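Putative phosphatase (Clostridium difficile, PDB 3SD7) probably hydrolyses phosphate esters, as a putative phosphatase of the haloacid dehalogenase-like hydrolase family. Local coordinates at residues A200-Y212 against S223-I235. Numbering follows the deposited sequence. Where two conformers were deposited one is given.
Sequences AKKIGIDSIGVLY and SEPTYIVENVESI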
loop_
_atom_site.group_PDB
_atom_site.type_symbol
_atom_site.label_atom_id
_atom_site.label_comp_id
_atom_site.label_asym_id
_atom_site.label_seq_id
_atom_site.Cartn_x
_atom_site.Cartn_y
_atom_site.Cartn_z
ATOM N N ALA A 200 -0.205 9.753 -9.430
ATOM C CA ALA A 200 -0.287 9.452 -10.861
ATOM C C ALA A 200 -0.504 10.717 -11.693
ATOM O O ALA A 200 0.139 10.929 -12.738
ATOM C CB ALA A 200 -1.405 8.492 -11.113
ATOM N N LYS A 201 -1.411 11.566 -11.226
ATOM C CA LYS A 201 -1.705 12.796 -11.943
ATOM C C LYS A 201 -0.522 13.766 -11.968
ATOM O O LYS A 201 -0.283 14.431 -12.989
ATOM C CB LYS A 201 -2.993 13.441 -11.412
ATOM C CG LYS A 201 -4.199 12.626 -11.788
ATOM C CD LYS A 201 -5.506 13.280 -11.404
ATOM C CE LYS A 201 -6.647 12.432 -11.914
ATOM N NZ LYS A 201 -7.892 13.193 -12.068
ATOM N N LYS A 202 0.247 13.814 -10.886
ATOM C CA LYS A 202 1.423 14.679 -10.849
ATOM C C LYS A 202 2.489 14.241 -11.865
ATOM O O LYS A 202 3.210 15.066 -12.425
ATOM C CB LYS A 202 2.032 14.747 -9.445
ATOM C CG LYS A 202 1.262 15.591 -8.462
ATOM C CD LYS A 202 1.887 15.523 -7.078
ATOM C CE LYS A 202 1.106 16.347 -6.063
ATOM N NZ LYS A 202 1.557 16.043 -4.666
ATOM N N ILE A 203 2.557 12.940 -12.111
ATOM C CA ILE A 203 3.514 12.351 -13.018
ATOM C C ILE A 203 2.996 12.336 -14.456
ATOM O O ILE A 203 3.785 12.276 -15.399
ATOM C CB ILE A 203 3.869 10.918 -12.544
ATOM C CG1 ILE A 203 4.483 10.980 -11.142
ATOM C CG2 ILE A 203 4.819 10.230 -13.527
ATOM C CD1 ILE A 203 5.737 11.846 -11.048
ATOM N N GLY A 204 1.681 12.414 -14.629
ATOM C CA GLY A 204 1.078 12.427 -15.954
ATOM C C GLY A 204 0.784 11.046 -16.506
ATOM O O GLY A 204 0.920 10.807 -17.705
ATOM N N ILE A 205 0.409 10.125 -15.632
ATOM C CA ILE A 205 0.032 8.788 -16.040
ATOM C C ILE A 205 -1.408 8.480 -15.612
ATOM O O ILE A 205 -1.964 9.120 -14.688
ATOM C CB ILE A 205 1.009 7.703 -15.489
ATOM C CG1 ILE A 205 1.046 7.693 -13.967
ATOM C CG2 ILE A 205 2.451 7.961 -16.018
ATOM C CD1 ILE A 205 1.916 6.582 -13.397
ATOM N N ASP A 206 -2.000 7.503 -16.295
ATOM C CA ASP A 206 -3.331 7.025 -16.004
ATOM C C ASP A 206 -3.362 6.287 -14.658
ATOM O O ASP A 206 -2.308 5.961 -14.072
ATOM C CB ASP A 206 -3.840 6.112 -17.136
ATOM C CG ASP A 206 -4.232 6.891 -18.401
ATOM O OD1 ASP A 206 -4.236 8.140 -18.375
ATOM O OD2 ASP A 206 -4.557 6.246 -19.432
ATOM N N SER A 207 -4.577 6.049 -14.168
ATOM C CA SER A 207 -4.789 5.404 -12.901
ATOM C C SER A 207 -6.041 4.559 -12.807
ATOM O O SER A 207 -7.070 4.842 -13.429
ATOM C CB SER A 207 -4.846 6.454 -11.773
ATOM O OG SER A 207 -5.830 7.444 -12.046
ATOM N N ILE A 208 -5.937 3.528 -11.976
ATOM C CA ILE A 208 -7.056 2.693 -11.591
ATOM C C ILE A 208 -7.203 2.873 -10.071
ATOM O O ILE A 208 -6.262 2.604 -9.297
ATOM C CB ILE A 208 -6.830 1.197 -11.831
ATOM C CG1 ILE A 208 -6.637 0.917 -13.325
ATOM C CG2 ILE A 208 -8.065 0.406 -11.287
ATOM C CD1 ILE A 208 -6.358 -0.554 -13.656
ATOM N N GLY A 209 -8.356 3.376 -9.651
ATOM C CA GLY A 209 -8.679 3.476 -8.240
ATOM C C GLY A 209 -9.495 2.243 -7.870
ATOM O O GLY A 209 -10.564 1.974 -8.475
ATOM N N VAL A 210 -9.019 1.467 -6.904
ATOM C CA VAL A 210 -9.739 0.277 -6.489
ATOM C C VAL A 210 -10.576 0.586 -5.244
ATOM O O VAL A 210 -10.201 1.424 -4.428
ATOM C CB VAL A 210 -8.822 -0.944 -6.238
ATOM C CG1 VAL A 210 -7.833 -1.113 -7.420
ATOM C CG2 VAL A 210 -8.040 -0.837 -4.893
ATOM N N LEU A 211 -11.693 -0.122 -5.099
ATOM C CA LEU A 211 -12.623 0.078 -3.996
ATOM C C LEU A 211 -12.575 -1.027 -2.942
ATOM O O LEU A 211 -13.264 -0.922 -1.928
ATOM C CB LEU A 211 -14.079 0.195 -4.517
ATOM C CG LEU A 211 -14.344 1.269 -5.576
ATOM C CD1 LEU A 211 -15.811 1.198 -6.027
ATOM C CD2 LEU A 211 -13.993 2.677 -5.024
ATOM N N TYR A 212 -11.754 -2.070 -3.159
ATOM C CA TYR A 212 -11.666 -3.185 -2.214
ATOM C C TYR A 212 -10.658 -2.996 -1.090
ATOM O O TYR A 212 -10.521 -3.868 -0.217
ATOM C CB TYR A 212 -11.371 -4.505 -2.959
ATOM C CG TYR A 212 -10.097 -4.507 -3.741
ATOM C CD1 TYR A 212 -8.859 -4.693 -3.094
ATOM C CD2 TYR A 212 -10.086 -4.327 -5.125
ATOM C CE1 TYR A 212 -7.694 -4.697 -3.797
ATOM C CE2 TYR A 212 -8.916 -4.340 -5.834
ATOM C CZ TYR A 212 -7.714 -4.543 -5.175
ATOM O OH TYR A 212 -6.544 -4.546 -5.890
ATOM N N SER A 223 -11.244 11.881 -6.438
ATOM C CA SER A 223 -9.872 12.003 -6.959
ATOM C C SER A 223 -9.843 11.880 -8.490
ATOM O O SER A 223 -8.828 12.175 -9.124
ATOM C CB SER A 223 -8.948 10.943 -6.335
ATOM O OG SER A 223 -9.250 9.633 -6.800
ATOM N N GLU A 224 -10.951 11.418 -9.070
ATOM C CA GLU A 224 -11.107 11.307 -10.532
ATOM C C GLU A 224 -10.030 10.474 -11.268
ATOM O O GLU A 224 -9.388 10.967 -12.204
ATOM C CB GLU A 224 -11.227 12.704 -11.161
ATOM C CG GLU A 224 -12.468 13.454 -10.701
ATOM C CD GLU A 224 -12.557 14.892 -11.193
ATOM O OE1 GLU A 224 -11.657 15.372 -11.932
ATOM O OE2 GLU A 224 -13.557 15.552 -10.828
ATOM N N PRO A 225 -9.868 9.205 -10.873
ATOM C CA PRO A 225 -8.919 8.352 -11.589
ATOM C C PRO A 225 -9.421 8.043 -12.996
ATOM O O PRO A 225 -10.572 8.344 -13.334
ATOM C CB PRO A 225 -8.903 7.062 -10.768
ATOM C CG PRO A 225 -10.234 7.020 -10.117
ATOM C CD PRO A 225 -10.608 8.454 -9.843
ATOM N N THR A 226 -8.567 7.429 -13.805
ATOM C CA THR A 226 -8.943 7.087 -15.174
ATOM C C THR A 226 -10.035 6.037 -15.131
ATOM O O THR A 226 -10.975 6.089 -15.933
ATOM C CB THR A 226 -7.759 6.588 -15.976
ATOM O OG1 THR A 226 -6.625 7.417 -15.704
ATOM C CG2 THR A 226 -8.076 6.580 -17.488
ATOM N N TYR A 227 -9.918 5.105 -14.191
ATOM C CA TYR A 227 -10.874 4.021 -14.020
ATOM C C TYR A 227 -11.091 3.716 -12.549
ATOM O O TYR A 227 -10.193 3.931 -11.718
ATOM C CB TYR A 227 -10.328 2.734 -14.657
ATOM C CG TYR A 227 -9.743 2.894 -16.047
ATOM C CD1 TYR A 227 -10.540 2.828 -17.182
ATOM C CD2 TYR A 227 -8.375 3.089 -16.216
ATOM C CE1 TYR A 227 -9.983 2.964 -18.451
ATOM C CE2 TYR A 227 -7.815 3.223 -17.478
ATOM C CZ TYR A 227 -8.614 3.167 -18.582
ATOM O OH TYR A 227 -8.029 3.313 -19.836
ATOM N N ILE A 228 -12.275 3.185 -12.240
ATOM C CA ILE A 228 -12.606 2.713 -10.907
ATOM C C ILE A 228 -13.002 1.230 -10.988
ATOM O O ILE A 228 -13.805 0.855 -11.873
ATOM C CB ILE A 228 -13.754 3.543 -10.310
ATOM C CG1 ILE A 228 -13.293 4.999 -10.122
ATOM C CG2 ILE A 228 -14.231 2.978 -8.968
ATOM C CD1 ILE A 228 -14.393 5.937 -9.667
ATOM N N VAL A 229 -12.457 0.392 -10.097
ATOM C CA VAL A 229 -12.852 -1.029 -10.027
ATOM C C VAL A 229 -13.284 -1.455 -8.616
ATOM O O VAL A 229 -12.720 -0.984 -7.614
ATOM C CB VAL A 229 -11.742 -1.976 -10.549
ATOM C CG1 VAL A 229 -11.409 -1.604 -11.972
ATOM C CG2 VAL A 229 -10.514 -1.906 -9.659
ATOM N N GLU A 230 -14.302 -2.318 -8.538
ATOM C CA GLU A 230 -14.793 -2.824 -7.266
ATOM C C GLU A 230 -13.970 -3.985 -6.724
ATOM O O GLU A 230 -13.788 -4.102 -5.513
ATOM C CB GLU A 230 -16.274 -3.266 -7.370
ATOM C CG GLU A 230 -17.309 -2.167 -7.148
ATOM C CD GLU A 230 -17.541 -1.829 -5.667
ATOM O OE1 GLU A 230 -16.621 -2.013 -4.830
ATOM O OE2 GLU A 230 -18.658 -1.364 -5.335
ATOM N N ASN A 231 -13.432 -4.814 -7.614
ATOM C CA ASN A 231 -12.745 -6.008 -7.197
ATOM C C ASN A 231 -11.508 -6.283 -8.028
ATOM O O ASN A 231 -11.272 -5.642 -9.050
ATOM C CB ASN A 231 -13.719 -7.184 -7.260
ATOM C CG ASN A 231 -14.442 -7.254 -8.573
ATOM O OD1 ASN A 231 -13.816 -7.321 -9.628
ATOM N ND2 ASN A 231 -15.786 -7.257 -8.524
ATOM N N VAL A 232 -10.704 -7.208 -7.531
ATOM C CA VAL A 232 -9.447 -7.578 -8.156
ATOM C C VAL A 232 -9.634 -8.086 -9.574
ATOM O O VAL A 232 -8.918 -7.667 -10.492
ATOM C CB VAL A 232 -8.703 -8.603 -7.272
ATOM C CG1 VAL A 232 -7.533 -9.240 -8.015
ATOM C CG2 VAL A 232 -8.252 -7.939 -5.956
ATOM N N GLU A 233 -10.595 -8.984 -9.766
ATOM C CA GLU A 233 -10.824 -9.559 -11.092
ATOM C C GLU A 233 -11.085 -8.516 -12.182
ATOM O O GLU A 233 -10.700 -8.716 -13.338
ATOM C CB GLU A 233 -11.963 -10.595 -11.064
ATOM C CG GLU A 233 -11.593 -11.975 -10.442
ATOM C CD GLU A 233 -10.518 -12.762 -11.223
ATOM O OE1 GLU A 233 -10.162 -13.880 -10.786
ATOM O OE2 GLU A 233 -10.026 -12.280 -12.263
ATOM N N SER A 234 -11.744 -7.422 -11.825
ATOM C CA SER A 234 -12.025 -6.357 -12.792
ATOM C C SER A 234 -10.770 -5.642 -13.329
ATOM O O SER A 234 -10.845 -4.975 -14.356
ATOM C CB SER A 234 -12.993 -5.336 -12.204
ATOM O OG SER A 234 -14.268 -5.910 -12.070
ATOM N N ILE A 235 -9.638 -5.746 -12.622
ATOM C CA ILE A 235 -8.378 -5.165 -13.107
ATOM C C ILE A 235 -8.020 -5.737 -14.508
ATOM O O ILE A 235 -7.574 -4.991 -15.385
ATOM C CB ILE A 235 -7.238 -5.384 -12.091
ATOM C CG1 ILE A 235 -7.513 -4.543 -10.837
ATOM C CG2 ILE A 235 -5.871 -5.007 -12.691
ATOM C CD1 ILE A 235 -6.613 -4.819 -9.654
#
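The edge of the parallel sheet in this HAD-like, Rossmann-type domain is formed where strand 206-210 pairs with strand 227-229, the last strand. Helix 217-223 links the two in a beta-alpha-beta unit. Gly209 N donates to Tyr227 O at 2.8 Å, and Val229 N to Gly209 O at 3.0 Å. Leu211 N continues the pairing to Val229 O. Tyr227 N donates to Ser207 O. At this end side chains add to the pairing. Ser207 N donates to Thr226 OG1 at 2.9 Å, and Thr226 N to Ser207 OG at 3.3 Å. With OG1 beside its own backbone N (chi1 -43°), Thr226 presents it to Ser207 N, while CG2 lies over one face of the Tyr227 ring, toward its rim. Lys201, extended from helix 194-203, reaches Glu224 O with NZ at 2.7 Å, from above the carbonyl plane. Val229 CG2 lies 3.6 Å from Val210 CG1 and also touches Ile208 CG2. Helix 235-239 packs against Ile208 and Val229. Tyr212 OH is hydrogen-bonded to Thr39 O, in what is probably the HAD DxDx(T/V) motif. The Tyr212 ring lies between Val210 CG2 and Val232 CG2, the latter 3.8 Å from the ring centroid in a CH-pi contact.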